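Local atomic coordinates of trehalose-6-phosphate phosphatase (PDB entry 5DXF), a protein that carries in its N-terminal part a glycosyltransferase family 20 region of the GT-B clan, built from two Rossmann-like halves. Residues P158-I163 with F226-P231; S458-T463 with N474-V479. All coordinates share one frame; numbering follows the deposited sequence.

Interaction 1: residues P158-I163 with F226-P231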
ATOM      1  N   PRO A 158      -5.327   6.304  11.939  1.00 53.64           N
ATOM      2  CA  PRO A 158      -4.396   6.374  13.073  1.00 54.92           C
ATOM      3  C   PRO A 158      -4.495   5.180  14.012  1.00 47.90           C
ATOM      4  O   PRO A 158      -3.463   4.680  14.461  1.00 47.31           O
ATOM      5  CB  PRO A 158      -4.821   7.649  13.802  1.00 52.18           C
ATOM      6  CG  PRO A 158      -5.537   8.440  12.786  1.00 52.81           C
ATOM      7  CD  PRO A 158      -6.249   7.449  11.944  1.00 47.96           C
ATOM      8  N   VAL A 159      -5.715   4.741  14.307  1.00 40.44           N
ATOM      9  CA  VAL A 159      -5.928   3.608  15.203  1.00 49.78           C
ATOM     10  C   VAL A 159      -5.335   2.316  14.638  1.00 46.25           C
ATOM     11  O   VAL A 159      -4.629   1.592  15.340  1.00 43.11           O
ATOM     12  CB  VAL A 159      -7.428   3.394  15.488  1.00 46.10           C
ATOM     13  CG1 VAL A 159      -7.654   2.070  16.201  1.00 46.59           C
ATOM     14  CG2 VAL A 159      -7.979   4.546  16.315  1.00 50.71           C
ATOM     15  N   PHE A 160      -5.605   2.038  13.372  1.00 47.26           N
ATOM     16  CA  PHE A 160      -5.117   0.832  12.722  1.00 47.95           C
ATOM     17  C   PHE A 160      -3.609   0.830  12.677  1.00 48.58           C
ATOM     18  O   PHE A 160      -2.978  -0.211  12.656  1.00 51.54           O
ATOM     19  CB  PHE A 160      -5.688   0.687  11.327  1.00 48.46           C
ATOM     20  CG  PHE A 160      -7.114   0.266  11.306  1.00 47.06           C
ATOM     21  CD1 PHE A 160      -7.605  -0.482  10.269  1.00 57.15           C
ATOM     22  CD2 PHE A 160      -7.960   0.621  12.321  1.00 48.84           C
ATOM     23  CE1 PHE A 160      -8.924  -0.869  10.244  1.00 61.96           C
ATOM     24  CE2 PHE A 160      -9.280   0.243  12.304  1.00 50.02           C
ATOM     25  CZ  PHE A 160      -9.765  -0.503  11.264  1.00 54.72           C
ATOM     26  N   HIS A 161      -3.041   2.019  12.637  1.00 41.57           N
ATOM     27  CA  HIS A 161      -1.604   2.187  12.620  1.00 44.20           C
ATOM     28  C   HIS A 161      -0.984   2.429  13.980  1.00 44.20           C
ATOM     29  O   HIS A 161       0.183   2.770  14.068  1.00 48.70           O
ATOM     30  CB  HIS A 161      -1.205   3.266  11.637  1.00 45.03           C
ATOM     31  CG  HIS A 161      -1.499   2.904  10.223  1.00 40.58           C
ATOM     32  ND1 HIS A 161      -2.753   3.023   9.677  1.00 45.32           N
ATOM     33  CD2 HIS A 161      -0.713   2.397   9.253  1.00 42.77           C
ATOM     34  CE1 HIS A 161      -2.725   2.617   8.425  1.00 41.06           C
ATOM     35  NE2 HIS A 161      -1.496   2.238   8.143  1.00 45.56           N
ATOM     36  N   TYR A 162      -1.762   2.226  15.036  1.00 53.14           N
ATOM     37  CA  TYR A 162      -1.293   2.439  16.398  1.00 49.19           C
ATOM     38  C   TYR A 162      -0.835   3.865  16.672  1.00 50.43           C
ATOM     39  O   TYR A 162       0.226   4.089  17.229  1.00 56.27           O
ATOM     40  CB  TYR A 162      -0.167   1.462  16.728  1.00 49.85           C
ATOM     41  CG  TYR A 162      -0.574   0.014  16.732  1.00 49.76           C
ATOM     42  CD1 TYR A 162      -1.892  -0.358  16.578  1.00 53.43           C
ATOM     43  CD2 TYR A 162       0.366  -0.980  16.884  1.00 43.84           C
ATOM     44  CE1 TYR A 162      -2.262  -1.684  16.583  1.00 54.61           C
ATOM     45  CE2 TYR A 162       0.008  -2.305  16.890  1.00 49.57           C
ATOM     46  CZ  TYR A 162      -1.307  -2.653  16.741  1.00 55.59           C
ATOM     47  OH  TYR A 162      -1.657  -3.978  16.749  1.00 52.93           O
ATOM     48  N   ILE A 163      -1.634   4.828  16.244  1.00 42.39           N
ATOM     49  CA  ILE A 163      -1.340   6.236  16.486  1.00 54.37           C
ATOM     50  C   ILE A 163      -2.425   6.878  17.344  1.00 60.45           C
ATOM     51  O   ILE A 163      -3.555   7.069  16.892  1.00 57.98           O
ATOM     52  CB  ILE A 163      -1.207   7.026  15.171  1.00 58.83           C
ATOM     53  CG1 ILE A 163      -0.044   6.487  14.337  1.00 58.93           C
ATOM     54  CG2 ILE A 163      -1.022   8.510  15.455  1.00 74.41           C
ATOM     55  CD1 ILE A 163      -0.012   7.026  12.924  1.00 61.64           C
ATOM     56  N   PHE A 226     -13.693  -9.820   1.552  1.00 65.12           N
ATOM     57  CA  PHE A 226     -13.109  -8.552   1.931  1.00 60.34           C
ATOM     58  C   PHE A 226     -11.613  -8.658   2.162  1.00 56.19           C
ATOM     59  O   PHE A 226     -11.140  -9.543   2.853  1.00 52.40           O
ATOM     60  CB  PHE A 226     -13.809  -7.973   3.155  1.00 60.96           C
ATOM     61  CG  PHE A 226     -13.349  -6.595   3.505  1.00 61.39           C
ATOM     62  CD1 PHE A 226     -14.043  -5.494   3.066  1.00 67.11           C
ATOM     63  CD2 PHE A 226     -12.207  -6.405   4.253  1.00 55.61           C
ATOM     64  CE1 PHE A 226     -13.617  -4.223   3.376  1.00 65.18           C
ATOM     65  CE2 PHE A 226     -11.773  -5.142   4.567  1.00 54.42           C
ATOM     66  CZ  PHE A 226     -12.482  -4.052   4.127  1.00 68.12           C
ATOM     67  N   PHE A 227     -10.868  -7.743   1.569  1.00 57.45           N
ATOM     68  CA  PHE A 227      -9.442  -7.683   1.802  1.00 56.98           C
ATOM     69  C   PHE A 227      -9.007  -6.357   2.414  1.00 57.08           C
ATOM     70  O   PHE A 227      -9.394  -5.297   1.962  1.00 59.20           O
ATOM     71  CB  PHE A 227      -8.668  -7.944   0.523  1.00 49.67           C
ATOM     72  CG  PHE A 227      -7.239  -8.269   0.761  1.00 45.50           C
ATOM     73  CD1 PHE A 227      -6.309  -7.276   0.876  1.00 47.28           C
ATOM     74  CD2 PHE A 227      -6.836  -9.569   0.898  1.00 51.13           C
ATOM     75  CE1 PHE A 227      -4.989  -7.569   1.113  1.00 48.08           C
ATOM     76  CE2 PHE A 227      -5.517  -9.877   1.129  1.00 54.17           C
ATOM     77  CZ  PHE A 227      -4.591  -8.873   1.236  1.00 49.42           C
ATOM     78  N   LEU A 228      -8.195  -6.436   3.451  1.00 52.71           N
ATOM     79  CA  LEU A 228      -7.682  -5.248   4.115  1.00 52.99           C
ATOM     80  C   LEU A 228      -6.231  -5.024   3.712  1.00 51.97           C
ATOM     81  O   LEU A 228      -5.370  -5.851   4.002  1.00 56.81           O
ATOM     82  CB  LEU A 228      -7.802  -5.383   5.633  1.00 53.17           C
ATOM     83  CG  LEU A 228      -7.628  -4.089   6.426  1.00 54.69           C
ATOM     84  CD1 LEU A 228      -8.821  -3.174   6.194  1.00 54.60           C
ATOM     85  CD2 LEU A 228      -7.442  -4.376   7.907  1.00 54.05           C
ATOM     86  N   HIS A 229      -5.961  -3.913   3.032  1.00 50.51           N
ATOM     87  CA  HIS A 229      -4.604  -3.613   2.577  1.00 57.88           C
ATOM     88  C   HIS A 229      -3.785  -3.016   3.712  1.00 52.37           C
ATOM     89  O   HIS A 229      -2.571  -3.213   3.793  1.00 50.61           O
ATOM     90  CB  HIS A 229      -4.624  -2.653   1.381  1.00 54.60           C
ATOM     91  CG  HIS A 229      -5.218  -3.237   0.141  1.00 61.83           C
ATOM     92  ND1 HIS A 229      -4.445  -3.718  -0.897  1.00 52.55           N
ATOM     93  CD2 HIS A 229      -6.506  -3.404  -0.242  1.00 57.47           C
ATOM     94  CE1 HIS A 229      -5.232  -4.162  -1.857  1.00 50.51           C
ATOM     95  NE2 HIS A 229      -6.487  -3.983  -1.486  1.00 59.56           N
ATOM     96  N   VAL A 230      -4.461  -2.277   4.583  1.00 51.34           N
ATOM     97  CA  VAL A 230      -3.819  -1.671   5.742  1.00 55.12           C
ATOM     98  C   VAL A 230      -3.727  -2.667   6.900  1.00 51.18           C
ATOM     99  O   VAL A 230      -4.423  -3.686   6.888  1.00 51.53           O
ATOM    100  CB  VAL A 230      -4.592  -0.407   6.197  1.00 51.64           C
ATOM    101  CG1 VAL A 230      -4.371   0.716   5.205  1.00 48.86           C
ATOM    102  CG2 VAL A 230      -6.080  -0.706   6.350  1.00 46.66           C
ATOM    103  N   PRO A 231      -2.964  -2.345   7.923  1.00 53.15           N
ATOM    104  CA  PRO A 231      -2.845  -3.210   9.095  1.00 55.31           C
ATOM    105  C   PRO A 231      -4.119  -3.257   9.920  1.00 49.67           C
ATOM    106  O   PRO A 231      -4.935  -2.364   9.833  1.00 48.74           O
ATOM    107  CB  PRO A 231      -1.754  -2.532   9.904  1.00 52.39           C
ATOM    108  CG  PRO A 231      -0.938  -1.824   8.901  1.00 51.53           C
ATOM    109  CD  PRO A 231      -1.884  -1.358   7.853  1.00 45.90           C
TER
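Phe-160 lies against Pro-231 and Val-230, and its side chain can be followed outward atom by atom. Phe-160 CB sits 3.5 Å from Pro-231 O. CG stands beside the backbone N, anti to the carbonyl carbon (chi1 -75°), which brings the ring in front of that oxygen: the Pro-231 C=O points nearly straight at CD1, and Phe-160 CD1 is 3.3 Å from Pro-231 O, reached obliquely to the ring plane. Phe-160 CD1 also receives Val-230 CG2 at 4.2 Å, at the ring edge. Next round the ring, Phe-160 CE1 approaches Leu-228 CD2 at 4.5 Å, a looser apolar touch. Phe-160 is the last residue of helix 147-160, which closes in a Schellman motif: Tyr-162, with positive phi, is the C-prime residue, Ile-163 N bonds back to Pro-158 O and Tyr-162 N to Val-159 O. The partner segment is the loop leaving strand 223-227, an inner strand of the large, mostly parallel sheet. His-161, just past the helix, brings its imidazole slantwise against the proline: NE2 lies 3.6 Å from Pro-231 CD, while CE1, at the ring edge, meets Val-230 CG1 at 4.1 Å. His-161 ND1 is hydrogen-bonded to Trp-157 O in the preceding turn, which ties down the ring's rotation.

Interaction 2: residues S458-T463 with N474-V479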
ATOM      1  N   SER A 458      12.885  -3.098   7.233  1.00 53.13           N
ATOM      2  CA  SER A 458      12.420  -2.965   8.606  1.00 51.34           C
ATOM      3  C   SER A 458      11.696  -4.246   8.984  1.00 50.84           C
ATOM      4  O   SER A 458      10.977  -4.818   8.167  1.00 52.35           O
ATOM      5  CB  SER A 458      11.498  -1.752   8.764  1.00 49.42           C
ATOM      6  OG  SER A 458      10.861  -1.747  10.029  1.00 47.91           O
ATOM      7  N   GLU A 459      11.897  -4.713  10.210  1.00 50.26           N
ATOM      8  CA  GLU A 459      11.258  -5.947  10.647  1.00 53.62           C
ATOM      9  C   GLU A 459       9.779  -5.720  10.943  1.00 54.31           C
ATOM     10  O   GLU A 459       9.017  -6.672  11.117  1.00 54.03           O
ATOM     11  CB  GLU A 459      11.964  -6.510  11.879  1.00 51.85           C
ATOM     12  CG  GLU A 459      11.907  -5.602  13.093  1.00 51.05           C
ATOM     13  CD  GLU A 459      12.721  -6.138  14.250  1.00 62.81           C
ATOM     14  OE1 GLU A 459      13.793  -6.727  14.000  1.00 67.86           O
ATOM     15  OE2 GLU A 459      12.288  -5.977  15.411  1.00 69.60           O
ATOM     16  N   PHE A 460       9.378  -4.454  10.993  1.00 52.48           N
ATOM     17  CA  PHE A 460       8.004  -4.103  11.322  1.00 58.39           C
ATOM     18  C   PHE A 460       7.131  -3.934  10.085  1.00 55.85           C
ATOM     19  O   PHE A 460       5.909  -3.843  10.194  1.00 60.72           O
ATOM     20  CB  PHE A 460       7.969  -2.823  12.157  1.00 53.68           C
ATOM     21  CG  PHE A 460       8.679  -2.938  13.472  1.00 54.15           C
ATOM     22  CD1 PHE A 460       8.120  -3.661  14.513  1.00 51.01           C
ATOM     23  CD2 PHE A 460       9.900  -2.321  13.671  1.00 45.52           C
ATOM     24  CE1 PHE A 460       8.770  -3.769  15.726  1.00 49.67           C
ATOM     25  CE2 PHE A 460      10.554  -2.425  14.881  1.00 47.97           C
ATOM     26  CZ  PHE A 460       9.988  -3.149  15.910  1.00 58.10           C
ATOM     27  N   THR A 461       7.747  -3.885   8.909  1.00 61.28           N
ATOM     28  CA  THR A 461       6.970  -3.797   7.679  1.00 66.30           C
ATOM     29  C   THR A 461       6.433  -5.177   7.316  1.00 62.81           C
ATOM     30  O   THR A 461       7.030  -6.198   7.661  1.00 65.96           O
ATOM     31  CB  THR A 461       7.792  -3.224   6.502  1.00 65.76           C
ATOM     32  OG1 THR A 461       6.909  -2.865   5.434  1.00 57.34           O
ATOM     33  CG2 THR A 461       8.805  -4.237   5.994  1.00 67.77           C
ATOM     34  N   GLY A 462       5.295  -5.198   6.630  1.00 60.29           N
ATOM     35  CA  GLY A 462       4.650  -6.443   6.260  1.00 60.64           C
ATOM     36  C   GLY A 462       5.472  -7.271   5.291  1.00 65.23           C
ATOM     37  O   GLY A 462       5.367  -8.493   5.268  1.00 60.82           O
ATOM     38  N   THR A 463       6.298  -6.606   4.491  1.00 60.17           N
ATOM     39  CA  THR A 463       7.085  -7.293   3.469  1.00 59.90           C
ATOM     40  C   THR A 463       8.147  -8.191   4.103  1.00 59.17           C
ATOM     41  O   THR A 463       8.562  -9.192   3.514  1.00 57.28           O
ATOM     42  CB  THR A 463       7.748  -6.290   2.503  1.00 60.06           C
ATOM     43  OG1 THR A 463       6.748  -5.420   1.955  1.00 57.66           O
ATOM     44  CG2 THR A 463       8.430  -7.019   1.362  1.00 57.28           C
ATOM     45  N   ASN A 474      15.992  -2.951  12.872  1.00 51.10           N
ATOM     46  CA  ASN A 474      15.038  -2.252  13.698  1.00 52.19           C
ATOM     47  C   ASN A 474      15.194  -0.765  13.410  1.00 47.40           C
ATOM     48  O   ASN A 474      16.191  -0.161  13.753  1.00 46.94           O
ATOM     49  CB  ASN A 474      15.305  -2.551  15.169  1.00 48.81           C
ATOM     50  CG  ASN A 474      14.355  -1.833  16.100  1.00 51.45           C
ATOM     51  OD1 ASN A 474      13.212  -1.567  15.764  1.00 49.64           O
ATOM     52  ND2 ASN A 474      14.829  -1.529  17.283  1.00 52.40           N
ATOM     53  N   PRO A 475      14.190  -0.176  12.785  1.00 46.05           N
ATOM     54  CA  PRO A 475      14.267   1.222  12.344  1.00 51.38           C
ATOM     55  C   PRO A 475      14.413   2.195  13.509  1.00 55.91           C
ATOM     56  O   PRO A 475      15.013   3.257  13.348  1.00 62.42           O
ATOM     57  CB  PRO A 475      12.936   1.436  11.614  1.00 45.26           C
ATOM     58  CG  PRO A 475      12.028   0.390  12.160  1.00 44.05           C
ATOM     59  CD  PRO A 475      12.903  -0.794  12.427  1.00 46.02           C
ATOM     60  N   TRP A 476      13.878   1.827  14.669  1.00 49.15           N
ATOM     61  CA  TRP A 476      14.006   2.649  15.865  1.00 39.36           C
ATOM     62  C   TRP A 476      15.449   2.667  16.356  1.00 49.63           C
ATOM     63  O   TRP A 476      15.901   3.643  16.952  1.00 55.19           O
ATOM     64  CB  TRP A 476      13.076   2.143  16.967  1.00 45.06           C
ATOM     65  CG  TRP A 476      11.638   2.113  16.559  1.00 42.08           C
ATOM     66  CD1 TRP A 476      10.920   1.021  16.164  1.00 41.39           C
ATOM     67  CD2 TRP A 476      10.741   3.227  16.497  1.00 35.58           C
ATOM     68  NE1 TRP A 476       9.631   1.385  15.864  1.00 36.76           N
ATOM     69  CE2 TRP A 476       9.495   2.735  16.060  1.00 33.45           C
ATOM     70  CE3 TRP A 476      10.869   4.592  16.769  1.00 43.20           C
ATOM     71  CZ2 TRP A 476       8.385   3.559  15.891  1.00 32.90           C
ATOM     72  CZ3 TRP A 476       9.766   5.409  16.600  1.00 31.00           C
ATOM     73  CH2 TRP A 476       8.541   4.890  16.165  1.00 31.71           C
ATOM     74  N   ASP A 477      16.165   1.577  16.103  1.00 50.77           N
ATOM     75  CA  ASP A 477      17.572   1.487  16.465  1.00 49.08           C
ATOM     76  C   ASP A 477      18.437   2.119  15.376  1.00 60.38           C
ATOM     77  O   ASP A 477      18.849   1.449  14.430  1.00 59.32           O
ATOM     78  CB  ASP A 477      17.974   0.029  16.697  1.00 48.15           C
ATOM     79  CG  ASP A 477      19.338  -0.105  17.341  1.00 55.46           C
ATOM     80  OD1 ASP A 477      19.840  -1.243  17.442  1.00 66.02           O
ATOM     81  OD2 ASP A 477      19.910   0.930  17.743  1.00 56.91           O
ATOM     82  N   SER A 478      18.659   3.413  15.498  1.00 61.77           N
ATOM     83  CA  SER A 478      19.394   4.165  14.500  1.00 63.23           C
ATOM     84  C   SER A 478      20.837   3.736  14.371  1.00 60.41           C
ATOM     85  O   SER A 478      21.371   3.659  13.275  1.00 61.84           O
ATOM     86  CB  SER A 478      19.302   5.650  14.804  1.00 60.68           C
ATOM     87  OG  SER A 478      17.947   6.038  14.865  1.00 68.99           O
ATOM     88  N   VAL A 479      21.466   3.465  15.500  1.00 55.16           N
ATOM     89  CA  VAL A 479      22.841   3.031  15.502  1.00 55.43           C
ATOM     90  C   VAL A 479      22.960   1.698  14.777  1.00 61.16           C
ATOM     91  O   VAL A 479      23.912   1.465  14.054  1.00 61.03           O
ATOM     92  CB  VAL A 479      23.387   2.974  16.932  1.00 20.00           C
ATOM     93  CG1 VAL A 479      22.341   2.420  17.875  1.00 20.00           C
ATOM     94  CG2 VAL A 479      24.682   2.192  16.998  1.00 20.00           C
TER
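The rings of Phe-460 and Trp-476 meet in an offset edge-to-face pair, the indole edge directed at the phenylalanine face with the planes 73° apart. The centroid of the Phe-460 ring and that of the Trp-476 five-membered ring are 5.5 Å apart, and the nearest carbons, Phe-460 CE2 and Trp-476 CD1, are at 3.7 Å. Two other neighbours come at the rim of Phe-460, near its plane: Pro-475 CD, 3.6 Å from Phe-460 CD2, and Asn-474 OD1, by CE2. With CG anti to the backbone N, the Asn-474 amide reaches out to bring OD1 to this rim, tilted 62° from the ring. One face of Phe-460 carries Glu-459 CG, offset toward the rim. On the backbone side of the ring, Ser-458 OG faces Pro-475 CG; it accepts from Phe-460 N at 3.2 Å, with an angle of 159° at the hydrogen, and also bonds to Ser-432 O. The first bond makes an ST turn starting at the last residue of strand 455-458. Across the contact, Asn-474 to Asp-477 form a type I turn ending in the N-cap of helix 478-489. The contact thus joins the loops at the C-terminal ends of strands 455-458 and 471-473, as in Rossmann-like folds.

In the fold
Interaction 1 closes before interaction 2 opens along the chain; their centres are 18 Å apart, and the nearest atoms, about 7 Å apart, do not touch. They share no sheet. Interaction 1 belongs to the large sheet of one half, through the loop after strand 223-227, whereas interaction 2 lies at the ends of strands 455-458 and 471-473, which with strand 428-430 belong to the other half. The stretch after strand 428-430 links them: Arg-434 bonds to Phe-160 O and touches Pro-231, while Ser-432 bonds to Ser-458 OG and Val-433 is touched by Trp-476. Such a bridge is consistent with two GT-B halves facing each other across an interdomain cleft.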